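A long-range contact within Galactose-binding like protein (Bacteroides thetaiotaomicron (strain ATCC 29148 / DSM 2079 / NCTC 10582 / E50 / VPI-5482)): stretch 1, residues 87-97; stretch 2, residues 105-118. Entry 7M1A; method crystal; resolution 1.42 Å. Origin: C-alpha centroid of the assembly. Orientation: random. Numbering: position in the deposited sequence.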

# COMPACT_ATOMS: atom_id res chain seq x y z
N SER A 87 6.38 14.40 14.21
CA SER A 87 7.68 13.97 13.74
C SER A 87 8.30 13.02 14.76
O SER A 87 8.21 13.20 15.99
CB SER A 87 8.56 15.16 13.55
OG SER A 87 8.01 16.03 12.55
N PRO A 88 9.00 11.97 14.31
CA PRO A 88 9.50 10.96 15.28
C PRO A 88 10.65 11.53 16.11
O PRO A 88 11.50 12.32 15.65
CB PRO A 88 9.96 9.82 14.34
CG PRO A 88 10.34 10.54 13.05
CD PRO A 88 9.32 11.65 12.89
N ARG A 89 10.66 11.11 17.39
CA ARG A 89 11.77 11.50 18.29
C ARG A 89 12.55 10.26 18.72
O ARG A 89 13.78 10.24 18.62
CB ARG A 89 11.24 12.27 19.51
CG ARG A 89 12.35 12.70 20.45
CD ARG A 89 11.80 13.59 21.56
NE ARG A 89 12.89 14.07 22.42
CZ ARG A 89 12.69 14.84 23.49
NH1 ARG A 89 11.45 15.16 23.84
NH2 ARG A 89 13.73 15.35 24.14
N ARG A 90 11.88 9.20 19.21
CA ARG A 90 12.55 7.93 19.47
C ARG A 90 11.86 6.84 18.66
O ARG A 90 10.62 6.77 18.68
CB ARG A 90 12.38 7.56 20.94
CG ARG A 90 13.29 8.40 21.84
CD ARG A 90 14.72 7.85 21.83
NE ARG A 90 14.75 6.50 22.41
CZ ARG A 90 14.88 5.26 21.83
NH1 ARG A 90 15.05 5.03 20.52
NH2 ARG A 90 14.80 4.22 22.65
N TYR A 91 12.64 6.12 17.86
CA TYR A 91 12.02 5.16 16.95
C TYR A 91 13.02 4.07 16.64
O TYR A 91 14.18 4.18 17.01
CB TYR A 91 11.52 5.86 15.66
CG TYR A 91 12.54 6.61 14.83
CD1 TYR A 91 13.00 7.89 15.20
CD2 TYR A 91 13.02 6.05 13.66
CE1 TYR A 91 13.89 8.57 14.38
CE2 TYR A 91 13.91 6.75 12.84
CZ TYR A 91 14.34 8.01 13.20
OH TYR A 91 15.22 8.70 12.39
N GLU A 92 12.51 2.98 16.05
CA GLU A 92 13.37 1.84 15.82
C GLU A 92 13.22 1.35 14.38
O GLU A 92 12.12 1.46 13.80
CB GLU A 92 13.03 0.66 16.73
CG GLU A 92 13.27 0.97 18.20
CD GLU A 92 12.67 -0.04 19.16
OE1 GLU A 92 11.90 -0.92 18.74
OE2 GLU A 92 13.09 0.01 20.29
N VAL A 93 14.29 0.79 13.80
CA VAL A 93 14.23 0.14 12.49
C VAL A 93 14.47 -1.33 12.69
O VAL A 93 15.49 -1.69 13.31
CB VAL A 93 15.25 0.75 11.48
CG1 VAL A 93 15.06 0.17 10.09
CG2 VAL A 93 15.15 2.26 11.50
N TRP A 94 13.59 -2.18 12.14
CA TRP A 94 13.66 -3.64 12.32
C TRP A 94 13.67 -4.26 10.92
O TRP A 94 13.21 -3.67 9.92
CB TRP A 94 12.45 -4.23 13.10
CG TRP A 94 12.34 -3.81 14.51
CD1 TRP A 94 12.21 -2.52 15.01
CD2 TRP A 94 12.41 -4.67 15.65
NE1 TRP A 94 12.02 -2.58 16.42
CE2 TRP A 94 12.20 -3.89 16.82
CE3 TRP A 94 12.69 -6.05 15.77
CZ2 TRP A 94 12.22 -4.50 18.09
CZ3 TRP A 94 12.63 -6.66 17.02
CH2 TRP A 94 12.39 -5.87 18.16
N GLY A 95 14.23 -5.48 10.79
CA GLY A 95 14.27 -6.13 9.50
C GLY A 95 14.17 -7.64 9.60
O GLY A 95 14.22 -8.24 10.71
N CYS A 96 13.80 -8.27 8.46
CA CYS A 96 13.91 -9.72 8.35
C CYS A 96 14.22 -10.08 6.91
O CYS A 96 14.16 -9.26 6.02
CB CYS A 96 12.68 -10.46 8.89
SG CYS A 96 11.13 -10.10 8.00
N ALA A 97 14.56 -11.37 6.70
CA ALA A 97 15.03 -11.85 5.43
C ALA A 97 13.98 -12.64 4.66
O ALA A 97 14.19 -12.83 3.45
CB ALA A 97 16.28 -12.71 5.53
N SER A 105 3.14 -10.35 13.82
CA SER A 105 3.92 -10.64 15.00
C SER A 105 5.38 -10.18 14.80
O SER A 105 5.97 -10.21 13.72
CB SER A 105 3.89 -12.14 15.34
OG SER A 105 4.81 -12.41 16.44
N TRP A 106 6.01 -9.84 15.94
CA TRP A 106 7.43 -9.45 15.93
C TRP A 106 8.41 -10.65 15.90
O TRP A 106 9.63 -10.49 15.82
CB TRP A 106 7.72 -8.54 17.12
CG TRP A 106 7.13 -7.18 16.99
CD1 TRP A 106 5.95 -6.70 17.52
CD2 TRP A 106 7.62 -6.14 16.14
NE1 TRP A 106 5.74 -5.39 17.12
CE2 TRP A 106 6.78 -5.02 16.31
CE3 TRP A 106 8.79 -6.03 15.41
CZ2 TRP A 106 7.04 -3.81 15.68
CZ3 TRP A 106 9.05 -4.81 14.79
CH2 TRP A 106 8.19 -3.73 14.94
N ASP A 107 7.90 -11.85 16.10
CA ASP A 107 8.75 -12.99 16.34
C ASP A 107 9.91 -13.11 15.36
O ASP A 107 11.01 -13.51 15.79
CB ASP A 107 7.93 -14.30 16.37
CG ASP A 107 7.06 -14.44 17.62
OD1 ASP A 107 7.30 -13.74 18.63
OD2 ASP A 107 6.21 -15.33 17.60
N GLN A 108 9.68 -12.99 14.03
CA GLN A 108 10.71 -13.28 13.06
C GLN A 108 11.69 -12.09 12.89
O GLN A 108 12.63 -12.20 12.08
CB GLN A 108 10.17 -13.68 11.68
CG GLN A 108 9.66 -12.51 10.86
CD GLN A 108 8.66 -12.98 9.83
OE1 GLN A 108 7.48 -13.04 10.13
NE2 GLN A 108 9.17 -13.34 8.65
N TRP A 109 11.38 -10.88 13.44
CA TRP A 109 12.08 -9.58 13.11
C TRP A 109 13.27 -9.40 14.06
O TRP A 109 13.20 -9.78 15.25
CB TRP A 109 11.04 -8.46 13.26
CG TRP A 109 9.93 -8.54 12.25
CD1 TRP A 109 8.76 -9.20 12.40
CD2 TRP A 109 9.92 -7.87 11.00
NE1 TRP A 109 8.01 -9.03 11.24
CE2 TRP A 109 8.69 -8.18 10.38
CE3 TRP A 109 10.87 -7.03 10.35
CZ2 TRP A 109 8.35 -7.66 9.13
CZ3 TRP A 109 10.51 -6.52 9.12
CH2 TRP A 109 9.28 -6.86 8.51
N VAL A 110 14.29 -8.68 13.54
CA VAL A 110 15.44 -8.34 14.31
C VAL A 110 15.57 -6.83 14.32
O VAL A 110 15.33 -6.14 13.34
CB VAL A 110 16.67 -9.07 13.73
CG1 VAL A 110 17.98 -8.66 14.40
CG2 VAL A 110 16.52 -10.57 13.98
N LYS A 111 15.95 -6.27 15.47
CA LYS A 111 16.05 -4.81 15.61
C LYS A 111 17.42 -4.38 15.08
O LYS A 111 18.45 -4.87 15.52
CB LYS A 111 15.88 -4.34 17.06
CG LYS A 111 15.91 -2.80 17.17
CD LYS A 111 15.51 -2.28 18.55
CE LYS A 111 16.49 -2.70 19.62
NZ LYS A 111 16.13 -2.04 20.88
N LEU A 112 17.40 -3.52 14.06
CA LEU A 112 18.59 -3.11 13.31
C LEU A 112 19.18 -1.85 13.95
O LEU A 112 20.41 -1.71 14.06
CB LEU A 112 18.25 -2.90 11.85
CG LEU A 112 17.77 -4.17 11.12
CD1 LEU A 112 17.23 -3.58 9.79
CD2 LEU A 112 18.96 -5.05 10.79
N LEU A 113 18.29 -0.91 14.33
CA LEU A 113 18.73 0.41 14.79
C LEU A 113 17.79 0.95 15.86
O LEU A 113 16.57 0.88 15.70
CB LEU A 113 18.66 1.48 13.66
CG LEU A 113 19.64 1.24 12.49
CD1 LEU A 113 19.26 2.08 11.28
CD2 LEU A 113 21.11 1.42 12.88
N ASP A 114 18.42 1.56 16.89
CA ASP A 114 17.70 2.39 17.86
C ASP A 114 17.99 3.84 17.46
O ASP A 114 19.16 4.24 17.42
CB ASP A 114 18.33 2.28 19.25
CG ASP A 114 18.14 0.92 19.85
OD1 ASP A 114 16.99 0.57 20.04
OD2 ASP A 114 19.14 0.17 20.01
N MSE A 115 16.97 4.59 17.06
CA MSE A 115 17.16 5.96 16.56
C MSE A 115 16.63 6.94 17.59
O MSE A 115 15.56 6.78 18.17
CB MSE A 115 16.42 6.20 15.22
CG MSE A 115 16.83 5.21 14.16
SE MSE A 115 18.71 5.44 13.55
CE MSE A 115 18.49 7.21 12.73
N GLU A 116 17.37 8.05 17.71
CA GLU A 116 16.88 9.21 18.42
C GLU A 116 17.13 10.45 17.57
O GLU A 116 18.25 10.70 17.14
CB GLU A 116 17.53 9.39 19.80
CG GLU A 116 17.01 10.68 20.48
CD GLU A 116 17.53 10.99 21.86
OE1 GLU A 116 18.31 10.17 22.35
OE2 GLU A 116 17.12 12.03 22.43
N ASN A 117 16.07 11.22 17.31
CA ASN A 117 16.23 12.51 16.65
C ASN A 117 16.57 13.52 17.75
O ASN A 117 15.72 13.84 18.62
CB ASN A 117 14.90 12.92 16.01
CG ASN A 117 14.93 14.31 15.40
OD1 ASN A 117 14.09 15.13 15.70
ND2 ASN A 117 15.92 14.55 14.55
N VAL A 118 17.83 13.98 17.81
CA VAL A 118 18.32 14.92 18.84
C VAL A 118 18.24 16.32 18.28
O VAL A 118 18.64 16.60 17.13
CB VAL A 118 19.76 14.57 19.23
CG1 VAL A 118 20.32 15.62 20.18
CG2 VAL A 118 19.89 13.17 19.81
O HOH W 1 15.64 13.94 21.38
O HOH W 2 15.00 2.00 20.95

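The strand ending at Cys 96 pairs antiparallel with strand 110-116, and the contact buries 1096 Å² in total. Backbone hydrogen bonds run in both directions: Tyr 91 N to Met 115 O (3.0 Å) is answered by Met 115 N to Tyr 91 O (2.8 Å), and Gly 95 N to Val 110 O by Val 110 N to Gly 95 O (both 2.9 Å). Between these pairs lies a beta bulge, where Val 93 O accepts from both Leu 112 N (2.7 Å) and Leu 113 N (3.1 Å), absorbing the one-residue shift in register.

Aromatic rings organise much of the side-chain packing. Trp 94 is covered on one face by Lys 111, whose CB lies 3.6 Å from the centroid of its six-membered ring; over the opposite face, Trp 106 presents its edge. Cys 96 SG sits 3.6 Å above the six-membered ring of Trp 109, almost on the normal, while selenomethionine Met 115 places CB 3.4 Å from the Tyr 91 ring centroid. Val 93 packs beside Leu 113 on the same face as this last pair.

Charged groups gather on the Trp 94 face. Lys 111 NZ bridges to Asp 114 OD1 (2.9 Å) and, at longer range, to Glu 92 OE2 (3.7 Å), offsetting the proximity of the two carboxylates. Water 2 also donates to both acids and accepts from Arg 90 NH2.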